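Local coordinates for protein-tyrosine-phosphatase (Shewanella sp., PDB 2Z72), which hydrolyses phosphotyrosine esters as a cold-active enzyme of the calcineurin-like phosphoesterase family, carrying a pair of zinc ions, at residues Asp9-Ile14 and Ala23-Asp28; Pro51-Ser56 and Val125-Tyr130; Arg217-Asp222 and Asp242-Phe247. All coordinates share one frame; numbering follows the deposited sequence. Where two conformers were deposited one is given.

How the contacts relate
The three contacts follow one another in series along the chain, none enclosing another. Contact 1 pairs strands 8-14 and 22-27 near the N-terminus; contact 2 lays the chain around strand 53-54 against helix 122-138; contact 3 sets the loop between helices 212-216 and 221-231 against the first turns of helix 243-249. Contacts 1 and 2 are neighbours, with centres about 13 Å apart, and they meet where Pro11 O accepts a probable hydrogen bond from Trp127 NE1. The N-terminal hairpin is thereby tied to a helix of the phosphoesterase core. Contact 3, among its three helices, has its centre about 32 Å from that of contact 2, on the opposite side of the chain's centre.

Contact 1 (Asp9-Ile14 and Ala23-Asp28)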
loop_
_atom_site.group_PDB
_atom_site.type_symbol
_atom_site.label_atom_id
_atom_site.label_comp_id
_atom_site.label_asym_id
_atom_site.label_seq_id
_atom_site.Cartn_x
_atom_site.Cartn_y
_atom_site.Cartn_z
ATOM N N ASP A 9 13.049 15.998 -5.511
ATOM C CA ASP A 9 11.801 15.243 -5.354
ATOM C C ASP A 9 11.247 14.912 -6.733
ATOM O O ASP A 9 11.366 15.709 -7.663
ATOM C CB ASP A 9 10.803 16.043 -4.569
ATOM C CG ASP A 9 9.461 15.372 -4.332
ATOM O OD1 ASP A 9 8.480 16.133 -4.310
ATOM O OD2 ASP A 9 9.434 14.133 -4.164
ATOM N N GLY A 10 10.608 13.790 -6.840
ATOM C CA GLY A 10 9.975 13.356 -8.086
ATOM C C GLY A 10 10.469 12.038 -8.577
ATOM O O GLY A 10 11.176 11.312 -7.867
ATOM N N PRO A 11 10.133 11.662 -9.812
ATOM C CA PRO A 11 9.359 12.470 -10.727
ATOM C C PRO A 11 7.860 12.368 -10.506
ATOM O O PRO A 11 7.356 11.404 -9.913
ATOM C CB PRO A 11 9.727 11.808 -12.060
ATOM C CG PRO A 11 9.937 10.356 -11.745
ATOM C CD PRO A 11 10.603 10.385 -10.385
ATOM N N TYR A 12 7.160 13.396 -10.972
ATOM C CA TYR A 12 5.716 13.413 -11.110
ATOM C C TYR A 12 5.445 13.274 -12.617
ATOM O O TYR A 12 5.810 14.145 -13.390
ATOM C CB TYR A 12 5.159 14.722 -10.579
ATOM C CG TYR A 12 5.417 14.922 -9.100
ATOM C CD1 TYR A 12 6.566 15.544 -8.621
ATOM C CD2 TYR A 12 4.524 14.440 -8.141
ATOM C CE1 TYR A 12 6.781 15.726 -7.264
ATOM C CE2 TYR A 12 4.750 14.611 -6.824
ATOM C CZ TYR A 12 5.882 15.228 -6.368
ATOM O OH TYR A 12 6.044 15.365 -5.001
ATOM N N VAL A 13 4.849 12.142 -13.025
ATOM C CA VAL A 13 4.704 11.806 -14.421
ATOM C C VAL A 13 3.257 11.941 -14.857
ATOM O O VAL A 13 2.353 11.437 -14.220
ATOM C CB VAL A 13 5.231 10.368 -14.700
ATOM C CG1 VAL A 13 4.934 9.961 -16.125
ATOM C CG2 VAL A 13 6.702 10.236 -14.391
ATOM N N ILE A 14 3.081 12.690 -15.954
ATOM C CA ILE A 14 1.767 12.844 -16.611
ATOM C C ILE A 14 1.717 11.860 -17.744
ATOM O O ILE A 14 2.652 11.817 -18.552
ATOM C CB ILE A 14 1.719 14.288 -17.213
ATOM C CG1 ILE A 14 1.957 15.323 -16.131
ATOM C CG2 ILE A 14 0.496 14.453 -18.053
ATOM C CD1 ILE A 14 1.106 15.225 -14.925
ATOM N N ALA A 23 7.609 14.098 -17.497
ATOM C CA ALA A 23 8.049 14.001 -16.128
ATOM C C ALA A 23 8.454 15.378 -15.582
ATOM O O ALA A 23 9.232 16.109 -16.230
ATOM C CB ALA A 23 9.212 13.029 -16.005
ATOM N N TYR A 24 7.972 15.674 -14.382
ATOM C CA TYR A 24 8.304 16.845 -13.622
ATOM C C TYR A 24 9.244 16.441 -12.478
ATOM O O TYR A 24 8.901 15.534 -11.709
ATOM C CB TYR A 24 7.074 17.518 -13.063
ATOM C CG TYR A 24 6.139 18.077 -14.090
ATOM C CD1 TYR A 24 4.976 17.435 -14.477
ATOM C CD2 TYR A 24 6.365 19.232 -14.732
ATOM C CE1 TYR A 24 4.140 17.979 -15.420
ATOM C CE2 TYR A 24 5.529 19.766 -15.700
ATOM C CZ TYR A 24 4.423 19.145 -16.044
ATOM O OH TYR A 24 3.596 19.649 -16.987
ATOM N N TRP A 25 10.361 17.128 -12.343
ATOM C CA TRP A 25 11.397 16.834 -11.375
ATOM C C TRP A 25 11.670 18.075 -10.575
ATOM O O TRP A 25 11.825 19.180 -11.152
ATOM C CB TRP A 25 12.696 16.419 -12.041
ATOM C CG TRP A 25 12.578 15.356 -13.077
ATOM C CD1 TRP A 25 12.212 15.535 -14.384
ATOM C CD2 TRP A 25 12.811 13.959 -12.967
ATOM N NE1 TRP A 25 12.198 14.375 -15.057
ATOM C CE2 TRP A 25 12.570 13.356 -14.232
ATOM C CE3 TRP A 25 13.219 13.128 -11.915
ATOM C CZ2 TRP A 25 12.719 11.979 -14.438
ATOM C CZ3 TRP A 25 13.370 11.764 -12.139
ATOM C CH2 TRP A 25 13.117 11.185 -13.408
ATOM N N ILE A 26 11.742 17.941 -9.249
ATOM C CA ILE A 26 12.260 19.008 -8.400
ATOM C C ILE A 26 13.730 18.728 -8.146
ATOM O O ILE A 26 14.071 17.722 -7.542
ATOM C CB ILE A 26 11.513 19.105 -7.061
ATOM C CG1 ILE A 26 10.033 19.182 -7.252
ATOM C CG2 ILE A 26 12.036 20.305 -6.275
ATOM C CD1 ILE A 26 9.550 20.212 -8.268
ATOM N N CYS A 27 14.590 19.594 -8.693
ATOM C CA CYS A 27 16.038 19.414 -8.603
ATOM C C CYS A 27 16.629 20.674 -7.983
ATOM O O CYS A 27 16.629 21.731 -8.619
ATOM C CB CYS A 27 16.609 19.160 -9.995
ATOM S SG CYS A 27 15.803 17.872 -10.924
ATOM N N ASP A 28 17.084 20.627 -6.748
ATOM C CA ASP A 28 17.667 21.802 -6.067
ATOM C C ASP A 28 16.668 22.932 -6.045
ATOM O O ASP A 28 17.055 24.095 -6.326
ATOM C CB ASP A 28 18.940 22.235 -6.754
ATOM C CG ASP A 28 19.970 22.943 -5.895
ATOM O OD1 ASP A 28 19.911 22.999 -4.656
ATOM O OD2 ASP A 28 20.886 23.442 -6.582
#
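Pro11 lies flat against the indole of Trp25, the two side chains running side by side and pointing the same way. Pro11 CB sits 3.5 Å from the centroid of the six-membered ring of Trp25, almost on the ring normal, a CH-pi contact, while Pro11 CD reaches Trp25 CZ3 at 3.6 Å. Trp25 CG stands anti to its own carbonyl carbon (chi1 -50°), which starts the indole back toward the proline. Trp25 NE1 is hydrogen-bonded to Thr34 OG1 on the next strand, so the ring is fixed at its polar edge as well as covered on this face. An alanine in place of Trp25 would probably open a gap beneath Pro11 and leave Thr34 without its indole partner. The other face of the sheet carries Asp9, Tyr12, Tyr24 and Ile26. Tyr12 OH turns back along its own strand and donates a 2.6 Å hydrogen bond to Asp9 OD1 from the syn side, somewhat out of the carboxylate plane; Asp9 OD2 is taken by Asn123. Tyr24 presents its edge rather than its face: Ile14 CG1 meets Tyr24 CE1 at 3.5 Å, close to the ring plane. The backbones form two hydrogen-bonded pairs, Asp9 with Ile26 and Tyr12 with Tyr24, and one non-hydrogen-bonded pair, Val13 with Ala23; the Tyr24 N to Tyr12 O bond measures 2.8 Å. Between the hydrogen-bonded pairs, Gly10 and Pro11 stand opposite Trp25 alone. Gly10 has a phi of 122°, where a side chain would press on Asp9 O before it and Tyr24 O across the strands, and the peptide linking it to Pro11 is cis. A one-residue register shift of this kind is a beta bulge, here in an antiparallel hairpin that strand 30-35 extends to three strands.

Contact 2 (Pro51-Ser56 and Val125-Tyr130); sequences PETKLS and VLWFMY
Tyr130 and Trp127, three residues apart on one side of the helix, take up most of the approach of Pro51-Ser56. The tight part centres on Tyr130. Its OH accepts a nearly straight bond from Ser56 N, 2.9 Å long at 172°, and is also hydrogen-bonded to Glu186, so the phenol is gripped at its polar end. Lys54 O lies in the ring plane at the edge, 3.7 Å from Tyr130 CE1, and Trp127 CZ3 sits over the centre of one ring face. Thr53 splits its two branches between the aromatics: CG2, anti to the backbone N, touches Tyr130 CD1 at 3.6 Å, while OG1 lies 3.5 Å from Trp127 CE3. Toward the partly exposed Pro51 the fit is slacker. Pro51 CG comes no nearer than 3.9 Å to Trp127 CD1, and a water bridges the two segments, hydrogen-bonded to Thr53 OG1 (2.6 Å) and donating to Trp127 O. Lys54, exposed, starts its side chain away from the helix. Helix 122-138 links the parallel neighbours 108-111 and 142-145, a beta-alpha-beta crossover whose strands lead to the zinc ligands Asp114 and Asn149, as expected of a calcineurin-like fold.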
loop_
_atom_site.group_PDB
_atom_site.type_symbol
_atom_site.label_atom_id
_atom_site.label_comp_id
_atom_site.label_asym_id
_atom_site.label_seq_id
_atom_site.Cartn_x
_atom_site.Cartn_y
_atom_site.Cartn_z
ATOM N N PRO A 51 14.446 8.591 -8.440
ATOM C CA PRO A 51 14.267 7.301 -9.146
ATOM C C PRO A 51 13.953 7.420 -10.629
ATOM O O PRO A 51 13.211 8.294 -11.060
ATOM C CB PRO A 51 13.080 6.671 -8.398
ATOM C CG PRO A 51 12.357 7.811 -7.821
ATOM C CD PRO A 51 13.426 8.824 -7.452
ATOM N N GLU A 52 14.436 6.456 -11.382
ATOM C CA GLU A 52 14.247 6.244 -12.775
ATOM C C GLU A 52 13.515 4.914 -12.900
ATOM O O GLU A 52 13.778 3.963 -12.134
ATOM C CB GLU A 52 15.559 6.236 -13.547
ATOM C CG GLU A 52 16.359 7.509 -13.270
ATOM C CD GLU A 52 17.674 7.461 -14.045
ATOM O OE1 GLU A 52 17.850 8.415 -14.857
ATOM O OE2 GLU A 52 18.488 6.538 -13.854
ATOM N N THR A 53 12.540 4.896 -13.749
ATOM C CA THR A 53 11.608 3.795 -13.918
ATOM C C THR A 53 11.245 3.645 -15.388
ATOM O O THR A 53 11.126 4.660 -16.113
ATOM C CB THR A 53 10.278 3.998 -13.187
ATOM O OG1 THR A 53 10.607 4.431 -11.858
ATOM C CG2 THR A 53 9.466 2.725 -12.957
ATOM N N LYS A 54 11.099 2.399 -15.767
ATOM C CA LYS A 54 10.500 2.139 -17.056
ATOM C C LYS A 54 8.996 2.062 -16.828
ATOM O O LYS A 54 8.542 1.309 -15.971
ATOM C CB LYS A 54 11.001 0.861 -17.730
ATOM C CG LYS A 54 10.237 0.510 -18.990
ATOM C CD LYS A 54 11.132 0.343 -20.197
ATOM C CE LYS A 54 10.384 -0.263 -21.372
ATOM N NZ LYS A 54 10.814 -1.618 -21.797
ATOM N N LEU A 55 8.266 2.854 -17.602
ATOM C CA LEU A 55 6.816 2.759 -17.527
ATOM C C LEU A 55 6.315 1.404 -18.036
ATOM O O LEU A 55 6.857 0.842 -18.968
ATOM C CB LEU A 55 6.157 3.898 -18.321
ATOM C CG LEU A 55 6.512 5.290 -17.823
ATOM C CD1 LEU A 55 5.680 6.301 -18.615
ATOM C CD2 LEU A 55 6.281 5.488 -16.334
ATOM N N SER A 56 5.310 0.917 -17.337
ATOM C CA SER A 56 4.780 -0.425 -17.551
ATOM C C SER A 56 3.585 -0.397 -18.462
ATOM O O SER A 56 2.721 0.445 -18.267
ATOM C CB SER A 56 4.320 -0.881 -16.158
ATOM O OG SER A 56 4.211 -2.272 -16.069
ATOM N N VAL A 125 9.251 5.646 -2.366
ATOM C CA VAL A 125 8.450 4.464 -2.094
ATOM C C VAL A 125 7.550 4.141 -3.238
ATOM O O VAL A 125 7.445 2.961 -3.670
ATOM C CB VAL A 125 7.655 4.589 -0.782
ATOM C CG1 VAL A 125 6.855 3.299 -0.575
ATOM C CG2 VAL A 125 8.575 4.819 0.403
ATOM N N LEU A 126 6.840 5.135 -3.784
ATOM C CA LEU A 126 5.894 4.860 -4.853
ATOM C C LEU A 126 6.560 4.256 -6.058
ATOM O O LEU A 126 6.115 3.231 -6.610
ATOM C CB LEU A 126 5.148 6.162 -5.206
ATOM C CG LEU A 126 4.124 6.669 -4.183
ATOM C CD1 LEU A 126 3.729 8.084 -4.516
ATOM C CD2 LEU A 126 2.862 5.809 -4.144
ATOM N N TRP A 127 7.653 4.873 -6.523
ATOM C CA TRP A 127 8.293 4.361 -7.735
ATOM C C TRP A 127 8.963 3.017 -7.483
ATOM O O TRP A 127 9.052 2.209 -8.415
ATOM C CB TRP A 127 9.260 5.390 -8.344
ATOM C CG TRP A 127 8.556 6.539 -8.972
ATOM C CD1 TRP A 127 8.513 7.831 -8.585
ATOM C CD2 TRP A 127 7.741 6.441 -10.163
ATOM N NE1 TRP A 127 7.741 8.549 -9.446
ATOM C CE2 TRP A 127 7.256 7.737 -10.428
ATOM C CE3 TRP A 127 7.386 5.405 -11.049
ATOM C CZ2 TRP A 127 6.435 8.014 -11.510
ATOM C CZ3 TRP A 127 6.569 5.685 -12.120
ATOM C CH2 TRP A 127 6.100 6.972 -12.351
ATOM N N PHE A 128 9.479 2.783 -6.291
ATOM C CA PHE A 128 10.015 1.504 -5.947
ATOM C C PHE A 128 8.911 0.454 -6.019
ATOM O O PHE A 128 9.130 -0.626 -6.592
ATOM C CB PHE A 128 10.643 1.539 -4.548
ATOM C CG PHE A 128 11.024 0.169 -4.030
ATOM C CD1 PHE A 128 12.111 -0.521 -4.516
ATOM C CD2 PHE A 128 10.259 -0.413 -3.049
ATOM C CE1 PHE A 128 12.433 -1.779 -4.047
ATOM C CE2 PHE A 128 10.581 -1.681 -2.576
ATOM C CZ PHE A 128 11.685 -2.363 -3.054
ATOM N N MET A 129 7.763 0.737 -5.449
ATOM C CA MET A 129 6.661 -0.249 -5.450
ATOM C C MET A 129 6.118 -0.469 -6.847
ATOM O O MET A 129 5.694 -1.599 -7.141
ATOM C CB MET A 129 5.593 0.166 -4.457
ATOM C CG MET A 129 5.981 0.075 -2.992
ATOM S SD MET A 129 6.609 -1.532 -2.483
ATOM C CE MET A 129 5.166 -2.534 -2.799
ATOM N N TYR A 130 6.120 0.555 -7.696
ATOM C CA TYR A 130 5.702 0.412 -9.092
ATOM C C TYR A 130 6.643 -0.565 -9.798
ATOM O O TYR A 130 6.242 -1.506 -10.474
ATOM C CB TYR A 130 5.688 1.790 -9.680
ATOM C CG TYR A 130 5.274 1.963 -11.126
ATOM C CD1 TYR A 130 6.138 1.629 -12.156
ATOM C CD2 TYR A 130 4.050 2.475 -11.489
ATOM C CE1 TYR A 130 5.795 1.778 -13.487
ATOM C CE2 TYR A 130 3.685 2.676 -12.808
ATOM C CZ TYR A 130 4.578 2.327 -13.797
ATOM O OH TYR A 130 4.298 2.507 -15.151
HETATM O O HOH W 1 11.328 2.780 -10.049
#

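Contact 3 (Arg217-Asp222 and Asp242-Phe247); sequences RELTLD and DDLLNF
Arg217 reaches Asp243 with both terminal nitrogens, forming a two-pronged salt bridge. Asp243 was deposited in two conformers, and both bonds are those of the one given. Arg217 NH1 gives Asp243 OD2 a straight bond of 2.7 Å (179°), with the oxygen lying in the guanidinium plane. The second prong, from NH2 to OD1, is less straight and so short that its exact length is doubtful. The two flat groups are turned 68° apart, and OD2 is approached from above the carboxylate plane. Asp243 O also lies over one face of the guanidinium. Further back, Arg217 slides past Phe247 in the opposite direction, with Arg217 NE 3.7 Å from Phe247 CB. Leu219 completes the apolar side: its CD1 meets the edge of the Phe247 ring at CE1, 3.6 Å away, and lies 3.9 Å from Leu244 CD1. Behind this first shell, Glu213 forms a salt bridge with Arg217 NE, while the Schellman motif at Glu218 ends helix 212-216 and redirects the chain so that Leu219 leads into helix 221-231, whose N-cap is Thr220. Asp242 N-caps the other helix, its OD2 accepting from Leu245 N at 3.0 Å. Arg217 thus has two acidic partners, Asp243 and Glu213, which probably balance its charge and hold the guanidinium in place. Asp243, in the first helical turn, is likely to be favoured as an anion, though only moderately, since it is exposed.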
loop_
_atom_site.group_PDB
_atom_site.type_symbol
_atom_site.label_atom_id
_atom_site.label_comp_id
_atom_site.label_asym_id
_atom_site.label_seq_id
_atom_site.Cartn_x
_atom_site.Cartn_y
_atom_site.Cartn_z
ATOM N N ARG A 217 -24.598 -4.903 5.764
ATOM C CA ARG A 217 -24.738 -4.316 4.437
ATOM C C ARG A 217 -24.595 -5.319 3.291
ATOM O O ARG A 217 -24.756 -4.921 2.158
ATOM C CB ARG A 217 -23.711 -3.193 4.258
ATOM C CG ARG A 217 -24.065 -2.000 5.195
ATOM C CD ARG A 217 -23.175 -0.826 4.848
ATOM N NE ARG A 217 -23.545 0.299 5.735
ATOM C CZ ARG A 217 -24.527 1.144 5.475
ATOM N NH1 ARG A 217 -25.266 1.077 4.381
ATOM N NH2 ARG A 217 -24.779 2.108 6.349
ATOM N N GLU A 218 -24.332 -6.592 3.609
ATOM C CA GLU A 218 -24.305 -7.660 2.647
ATOM C C GLU A 218 -23.289 -7.301 1.564
ATOM O O GLU A 218 -23.509 -7.565 0.385
ATOM C CB GLU A 218 -25.677 -7.861 2.006
ATOM C CG GLU A 218 -26.788 -8.144 3.010
ATOM C CD GLU A 218 -28.109 -8.531 2.366
ATOM O OE1 GLU A 218 -28.829 -9.384 2.951
ATOM O OE2 GLU A 218 -28.462 -8.000 1.287
ATOM N N LEU A 219 -22.148 -6.746 1.950
ATOM C CA LEU A 219 -21.112 -6.418 0.977
ATOM C C LEU A 219 -20.362 -7.647 0.526
ATOM O O LEU A 219 -20.371 -8.728 1.106
ATOM C CB LEU A 219 -20.140 -5.390 1.580
ATOM C CG LEU A 219 -20.606 -3.945 1.478
ATOM C CD1 LEU A 219 -20.002 -3.072 2.541
ATOM C CD2 LEU A 219 -20.290 -3.430 0.071
ATOM N N THR A 220 -19.703 -7.517 -0.625
ATOM C CA THR A 220 -18.778 -8.481 -1.175
ATOM C C THR A 220 -17.460 -7.771 -1.506
ATOM O O THR A 220 -17.459 -6.545 -1.709
ATOM C CB THR A 220 -19.296 -9.176 -2.442
ATOM O OG1 THR A 220 -19.359 -8.182 -3.450
ATOM C CG2 THR A 220 -20.661 -9.822 -2.196
ATOM N N LEU A 221 -16.396 -8.545 -1.582
ATOM C CA LEU A 221 -15.101 -7.992 -1.986
ATOM C C LEU A 221 -15.235 -7.254 -3.319
ATOM O O LEU A 221 -14.764 -6.124 -3.462
ATOM C CB LEU A 221 -14.039 -9.044 -2.029
ATOM C CG LEU A 221 -13.092 -9.135 -0.807
ATOM C CD1 LEU A 221 -13.838 -9.267 0.473
ATOM C CD2 LEU A 221 -12.052 -10.212 -1.045
ATOM N N ASP A 222 -15.868 -7.879 -4.335
ATOM C CA ASP A 222 -15.865 -7.258 -5.637
ATOM C C ASP A 222 -16.653 -5.959 -5.636
ATOM O O ASP A 222 -16.246 -4.982 -6.249
ATOM C CB ASP A 222 -16.388 -8.195 -6.721
ATOM C CG ASP A 222 -16.265 -7.572 -8.091
ATOM O OD1 ASP A 222 -17.282 -7.266 -8.658
ATOM O OD2 ASP A 222 -15.168 -7.284 -8.619
ATOM N N ASP A 242 -23.948 9.321 0.460
ATOM C CA ASP A 242 -24.313 7.936 0.046
ATOM C C ASP A 242 -24.070 7.010 1.233
ATOM O O ASP A 242 -22.924 6.917 1.698
ATOM C CB ASP A 242 -23.547 7.541 -1.223
ATOM C CG ASP A 242 -23.986 6.182 -1.734
ATOM O OD1 ASP A 242 -24.822 6.114 -2.620
ATOM O OD2 ASP A 242 -23.547 5.158 -1.187
ATOM N N ASP A 243 -25.095 6.340 1.755
ATOM C CA ASP A 243 -24.921 5.536 2.956
ATOM C C ASP A 243 -23.814 4.532 2.822
ATOM O O ASP A 243 -23.019 4.323 3.740
ATOM C CB ASP A 243 -26.307 4.897 3.110
ATOM C CG ASP A 243 -26.490 3.849 4.166
ATOM O OD1 ASP A 243 -25.849 4.065 5.228
ATOM O OD2 ASP A 243 -27.220 2.859 3.966
ATOM N N LEU A 244 -23.767 3.893 1.648
ATOM C CA LEU A 244 -22.780 2.828 1.494
ATOM C C LEU A 244 -21.378 3.373 1.319
ATOM O O LEU A 244 -20.427 2.836 1.935
ATOM C CB LEU A 244 -23.180 1.962 0.309
ATOM C CG LEU A 244 -22.223 0.846 -0.063
ATOM C CD1 LEU A 244 -21.950 -0.073 1.099
ATOM C CD2 LEU A 244 -22.787 -0.006 -1.218
ATOM N N LEU A 245 -21.231 4.418 0.505
ATOM C CA LEU A 245 -19.924 5.037 0.373
ATOM C C LEU A 245 -19.451 5.599 1.706
ATOM O O LEU A 245 -18.243 5.552 2.007
ATOM C CB LEU A 245 -19.927 6.117 -0.720
ATOM C CG LEU A 245 -20.171 5.627 -2.131
ATOM C CD1 LEU A 245 -20.187 6.797 -3.112
ATOM C CD2 LEU A 245 -19.186 4.538 -2.551
ATOM N N ASN A 246 -20.362 6.153 2.482
ATOM C CA ASN A 246 -20.006 6.715 3.780
ATOM C C ASN A 246 -19.396 5.650 4.683
ATOM O O ASN A 246 -18.355 5.804 5.296
ATOM C CB ASN A 246 -21.259 7.357 4.356
ATOM C CG ASN A 246 -20.988 8.095 5.650
ATOM O OD1 ASN A 246 -20.257 7.584 6.512
ATOM N ND2 ASN A 246 -21.546 9.283 5.821
ATOM N N PHE A 247 -20.050 4.491 4.708
ATOM C CA PHE A 247 -19.480 3.320 5.416
ATOM C C PHE A 247 -18.097 2.981 4.918
ATOM O O PHE A 247 -17.148 2.846 5.665
ATOM C CB PHE A 247 -20.371 2.078 5.249
ATOM C CG PHE A 247 -19.691 0.850 5.780
ATOM C CD1 PHE A 247 -19.394 -0.218 4.944
ATOM C CD2 PHE A 247 -19.303 0.761 7.092
ATOM C CE1 PHE A 247 -18.730 -1.319 5.403
ATOM C CE2 PHE A 247 -18.661 -0.347 7.594
ATOM C CZ PHE A 247 -18.347 -1.379 6.756
#